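Local coordinates for GTP cyclohydrolase 1 type 2 homolog (Staphylococcus aureus subsp. aureus, PDB 3LNL), which is of unknown function but belongs to the NIF3 family, forms a toroidal hexamer capped by PII-like domains and binds zinc at a dinuclear centre, at residues V54-E59 against E358-N363; N346-N349 against N354-V357. The protein carries 2 engineered substitutions. One frame throughout, in Å; residues are numbered along the deposited sequence.

Contact 1: V54-E59 against E358-N363; sequences VNEAIE and EASTIN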
loop_
_atom_site.group_PDB
_atom_site.type_symbol
_atom_site.label_atom_id
_atom_site.label_comp_id
_atom_site.label_asym_id
_atom_site.label_seq_id
_atom_site.Cartn_x
_atom_site.Cartn_y
_atom_site.Cartn_z
ATOM N N VAL B 54 -22.390 4.949 33.338
ATOM C CA VAL B 54 -23.139 3.723 33.424
ATOM C C VAL B 54 -23.843 3.641 34.799
ATOM O O VAL B 54 -25.025 3.311 34.852
ATOM C CB VAL B 54 -22.253 2.474 33.156
ATOM C CG1 VAL B 54 -23.094 1.197 33.227
ATOM C CG2 VAL B 54 -21.549 2.610 31.809
ATOM N N ASN B 55 -23.135 4.031 35.865
ATOM C CA ASN B 55 -23.686 4.009 37.218
ATOM C C ASN B 55 -24.817 4.974 37.320
ATOM O O ASN B 55 -25.798 4.708 38.002
ATOM C CB ASN B 55 -22.618 4.350 38.255
ATOM C CG ASN B 55 -21.603 3.219 38.449
ATOM O OD1 ASN B 55 -21.915 2.065 38.210
ATOM N ND2 ASN B 55 -20.433 3.549 38.973
ATOM N N GLU B 56 -24.670 6.122 36.665
ATOM C CA GLU B 56 -25.732 7.138 36.637
ATOM C C GLU B 56 -27.010 6.614 35.904
ATOM O O GLU B 56 -28.130 6.812 36.373
ATOM C CB GLU B 56 -25.184 8.428 35.985
ATOM C CG GLU B 56 -26.189 9.601 35.768
ATOM C CD GLU B 56 -25.573 10.717 34.932
ATOM O OE1 GLU B 56 -26.069 11.815 35.044
ATOM O OE2 GLU B 56 -24.586 10.517 34.147
ATOM N N ALA B 57 -26.843 5.914 34.797
ATOM C CA ALA B 57 -28.004 5.304 34.089
ATOM C C ALA B 57 -28.711 4.305 34.980
ATOM O O ALA B 57 -29.933 4.344 35.102
ATOM C CB ALA B 57 -27.581 4.644 32.784
ATOM N N ILE B 58 -27.936 3.431 35.623
ATOM C CA ILE B 58 -28.499 2.447 36.523
ATOM C C ILE B 58 -29.289 3.133 37.624
ATOM O O ILE B 58 -30.402 2.725 37.965
ATOM C CB ILE B 58 -27.412 1.555 37.128
ATOM C CG1 ILE B 58 -26.784 0.684 36.022
ATOM C CG2 ILE B 58 -27.960 0.704 38.344
ATOM C CD1 ILE B 58 -25.442 -0.007 36.415
ATOM N N GLU B 59 -28.694 4.178 38.184
ATOM C CA GLU B 59 -29.256 4.826 39.339
ATOM C C GLU B 59 -30.581 5.473 38.948
ATOM O O GLU B 59 -31.508 5.509 39.750
ATOM C CB GLU B 59 -28.244 5.854 39.924
ATOM C CG GLU B 59 -28.657 6.447 41.201
ATOM C CD GLU B 59 -29.739 7.505 41.044
ATOM O OE1 GLU B 59 -29.677 8.293 40.057
ATOM O OE2 GLU B 59 -30.638 7.573 41.927
ATOM N N GLU B 358 -32.370 12.520 29.507
ATOM C CA GLU B 358 -31.609 13.435 30.377
ATOM C C GLU B 358 -30.202 13.483 29.862
ATOM O O GLU B 358 -29.660 12.467 29.417
ATOM C CB GLU B 358 -31.596 12.912 31.819
ATOM C CG GLU B 358 -32.907 13.061 32.550
ATOM C CD GLU B 358 -32.766 12.663 34.008
ATOM O OE1 GLU B 358 -31.802 13.094 34.666
ATOM O OE2 GLU B 358 -33.573 11.836 34.478
ATOM N N ALA B 359 -29.595 14.651 29.935
ATOM C CA ALA B 359 -28.202 14.811 29.645
ATOM C C ALA B 359 -27.387 14.407 30.917
ATOM O O ALA B 359 -27.708 14.876 32.009
ATOM C CB ALA B 359 -27.961 16.258 29.290
ATOM N N SER B 360 -26.431 13.489 30.795
ATOM C CA SER B 360 -25.534 13.156 31.920
ATOM C C SER B 360 -24.849 14.415 32.426
ATOM O O SER B 360 -24.311 15.196 31.653
ATOM C CB SER B 360 -24.424 12.152 31.522
ATOM O OG SER B 360 -23.463 12.002 32.595
ATOM N N THR B 361 -24.906 14.603 33.735
ATOM C CA THR B 361 -24.327 15.743 34.416
ATOM C C THR B 361 -22.869 15.513 34.785
ATOM O O THR B 361 -22.212 16.420 35.276
ATOM C CB THR B 361 -25.098 16.002 35.767
ATOM O OG1 THR B 361 -24.981 14.827 36.619
ATOM C CG2 THR B 361 -26.588 16.228 35.513
ATOM N N ILE B 362 -22.353 14.307 34.589
ATOM C CA ILE B 362 -20.994 14.021 35.024
ATOM C C ILE B 362 -19.955 14.725 34.125
ATOM O O ILE B 362 -19.994 14.601 32.922
ATOM C CB ILE B 362 -20.778 12.516 35.098
ATOM C CG1 ILE B 362 -21.690 11.959 36.226
ATOM C CG2 ILE B 362 -19.251 12.180 35.404
ATOM C CD1 ILE B 362 -21.864 10.564 36.156
ATOM N N ASN B 363 -19.022 15.455 34.721
ATOM C CA ASN B 363 -17.886 15.939 33.974
ATOM C C ASN B 363 -16.886 14.795 33.790
ATOM O O ASN B 363 -16.303 14.342 34.741
ATOM C CB ASN B 363 -17.226 17.129 34.690
ATOM C CG ASN B 363 -16.156 17.759 33.845
ATOM O OD1 ASN B 363 -15.320 17.048 33.267
ATOM N ND2 ASN B 363 -16.172 19.119 33.744
#
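Glu56 reaches out from helix 51-60 and sets its carboxylate across the turn of Ser360, Thr361 and Ile362. Its CG lies anti to the backbone N (chi1 176°) and the chain stays extended beyond it, the full length needed to span the gap between helix and turn. This is the tight side. Glu56 OE2 takes a hydrogen bond from Ser360 OG, modelled at a very short 2.4 Å whose exact length is doubtful, while Glu56 OE1 uses its syn lone pair to accept from Thr361 N at 3.3 Å. The turn thus meets both oxygens, which would hold the carboxylate's rotation. Ser360 opens an ST turn: its OG accepts from Ile362 N (3.2 Å); a serine suits this place, since one hydroxyl can both donate and accept. The turn follows strand 357-359, outermost within this chain in a mixed five-stranded sheet; helix 51-60 packs on that sheet at Leu44 of strand 43-46. Ile362 lays CD1 3.4 Å from Glu56 OE2, an apolar cover beside the charged group. Toward solvent the packing slackens: Thr361 is exposed, and its OG1 stands 3.6 Å from Glu56 OE1. Nearby, Glu358 turns its charge to Lys60 in a salt bridge.

Contact 2: N346-N349 against N354-V357; sequences NWFN and NIDV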
loop_
_atom_site.group_PDB
_atom_site.type_symbol
_atom_site.label_atom_id
_atom_site.label_comp_id
_atom_site.label_asym_id
_atom_site.label_seq_id
_atom_site.Cartn_x
_atom_site.Cartn_y
_atom_site.Cartn_z
ATOM N N ASN B 346 -37.461 16.695 21.319
ATOM C CA ASN B 346 -38.261 17.226 20.216
ATOM C C ASN B 346 -38.719 16.133 19.258
ATOM O O ASN B 346 -39.897 16.083 18.876
ATOM C CB ASN B 346 -37.467 18.268 19.415
ATOM C CG ASN B 346 -38.308 18.885 18.319
ATOM O OD1 ASN B 346 -39.478 19.246 18.561
ATOM N ND2 ASN B 346 -37.767 18.956 17.089
ATOM N N TRP B 347 -37.791 15.259 18.860
ATOM C CA TRP B 347 -38.160 14.144 17.977
ATOM C C TRP B 347 -39.209 13.236 18.634
ATOM O O TRP B 347 -40.165 12.758 17.963
ATOM C CB TRP B 347 -36.938 13.311 17.576
ATOM C CG TRP B 347 -35.886 14.089 16.916
ATOM C CD1 TRP B 347 -36.046 15.234 16.172
ATOM C CD2 TRP B 347 -34.475 13.800 16.914
ATOM N NE1 TRP B 347 -34.805 15.685 15.756
ATOM C CE2 TRP B 347 -33.838 14.818 16.175
ATOM C CE3 TRP B 347 -33.695 12.794 17.482
ATOM C CZ2 TRP B 347 -32.461 14.852 15.985
ATOM C CZ3 TRP B 347 -32.331 12.831 17.314
ATOM C CH2 TRP B 347 -31.722 13.860 16.554
ATOM N N PHE B 348 -39.056 13.007 19.941
ATOM C CA PHE B 348 -40.012 12.197 20.669
ATOM C C PHE B 348 -41.389 12.896 20.760
ATOM O O PHE B 348 -42.400 12.227 20.719
ATOM C CB PHE B 348 -39.542 11.902 22.093
ATOM C CG PHE B 348 -38.513 10.774 22.232
ATOM C CD1 PHE B 348 -37.955 10.514 23.498
ATOM C CD2 PHE B 348 -38.106 9.991 21.150
ATOM C CE1 PHE B 348 -37.011 9.486 23.673
ATOM C CE2 PHE B 348 -37.155 8.963 21.308
ATOM C CZ PHE B 348 -36.599 8.726 22.567
ATOM N N ASN B 349 -41.396 14.217 20.940
ATOM C CA ASN B 349 -42.638 14.974 20.987
ATOM C C ASN B 349 -43.399 14.765 19.677
ATOM O O ASN B 349 -44.525 14.328 19.680
ATOM C CB ASN B 349 -42.393 16.461 21.209
ATOM C CG ASN B 349 -43.699 17.253 21.194
ATOM O OD1 ASN B 349 -44.529 17.051 22.067
ATOM N ND2 ASN B 349 -43.885 18.140 20.211
ATOM N N ASN B 354 -43.222 9.104 25.167
ATOM C CA ASN B 354 -43.184 9.710 26.511
ATOM C C ASN B 354 -41.924 9.437 27.323
ATOM O O ASN B 354 -41.780 9.929 28.478
ATOM C CB ASN B 354 -44.423 9.336 27.327
ATOM C CG ASN B 354 -45.645 10.167 26.930
ATOM O OD1 ASN B 354 -45.504 11.313 26.458
ATOM N ND2 ASN B 354 -46.841 9.601 27.141
ATOM N N ILE B 355 -40.969 8.789 26.674
ATOM C CA ILE B 355 -39.762 8.316 27.309
ATOM C C ILE B 355 -38.888 9.498 27.708
ATOM O O ILE B 355 -38.667 10.389 26.924
ATOM C CB ILE B 355 -39.032 7.362 26.333
ATOM C CG1 ILE B 355 -39.885 6.099 26.148
ATOM C CG2 ILE B 355 -37.637 7.003 26.806
ATOM C CD1 ILE B 355 -39.550 5.418 24.805
ATOM N N ASP B 356 -38.396 9.471 28.937
ATOM C CA ASP B 356 -37.524 10.511 29.481
ATOM C C ASP B 356 -36.163 10.503 28.807
ATOM O O ASP B 356 -35.612 9.426 28.551
ATOM C CB ASP B 356 -37.241 10.254 30.961
ATOM C CG ASP B 356 -38.496 10.202 31.809
ATOM O OD1 ASP B 356 -39.459 10.977 31.534
ATOM O OD2 ASP B 356 -38.505 9.341 32.730
ATOM N N VAL B 357 -35.608 11.705 28.608
ATOM C CA VAL B 357 -34.274 11.868 28.128
ATOM C C VAL B 357 -33.587 12.842 29.087
ATOM O O VAL B 357 -34.190 13.843 29.492
ATOM C CB VAL B 357 -34.266 12.425 26.706
ATOM C CG1 VAL B 357 -32.822 12.531 26.187
ATOM C CG2 VAL B 357 -35.142 11.568 25.753
#
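Ile355 is the first residue of 354-357 to meet Phe348, and it does so with both backbone and side chain. Its carbonyl O lies at the edge of the ring, near the ring plane, 3.5 Å from Phe348 CD1. An aromatic edge carries slightly positive hydrogens, so a carbonyl oxygen is an electrostatically reasonable neighbour there, although the pair is not a hydrogen bond. The branched side chain of Ile355 adds an apolar touch, with CB 4.0 Å from Phe348 CE1 and CG2 equally near; Met5 touches both Ile355 and Phe348. The next residue, Asp356, turns away from the helix, as suits a charged group at the surface, while its backbone is hydrogen-bonded to Val43 and so brings the chain alongside strand 43-46 of the five-stranded sheet. Val357 then points back toward the helix. Its CG2 comes to 3.5 Å from Phe348 CE1, meeting the ring obliquely, and the same side chain packs on Lys341, Leu344 and Met345 of helix 336-350. A compact beta-branched residue fits this place, being at home in a strand yet with a branch that can pack against the helix. On the helix side, CD1 of Phe348 is trans to CA (chi2 175°), which carries the CD1-CE1 edge forward to the returning chain. A large, flat apolar ring suits this position, reaching from the helix to Ile355 and Val357 while also touching Leu10 and Leu13 of helix 7-17. No hydrogen bond joins the segments, so the buried Phe348 meets 354-357 through apolar contact and the carbonyl at its ring edge.

In the fold
From the N terminus, the chain passes helix 7-17 and strand 43-46 to helix 51-60, where contact 1 begins. It then passes the zinc ligands His68, His69 and Asp106, runs out through the PII-like middle domain and reaches His330 and Glu333 just before helix 336-350. Contact 2 closes a short connection there, with four residues between 346-349 and 354-357. The very next residues, 358-363, finish contact 1 and so close a loop of 298 residues that contains the whole of contact 2; the two nest and do not cross. Their centres are about 17 Å apart. Strand 357-359 links them: contact 2 ties its start to helix 336-350, and contact 1 ties its exit to helix 51-60.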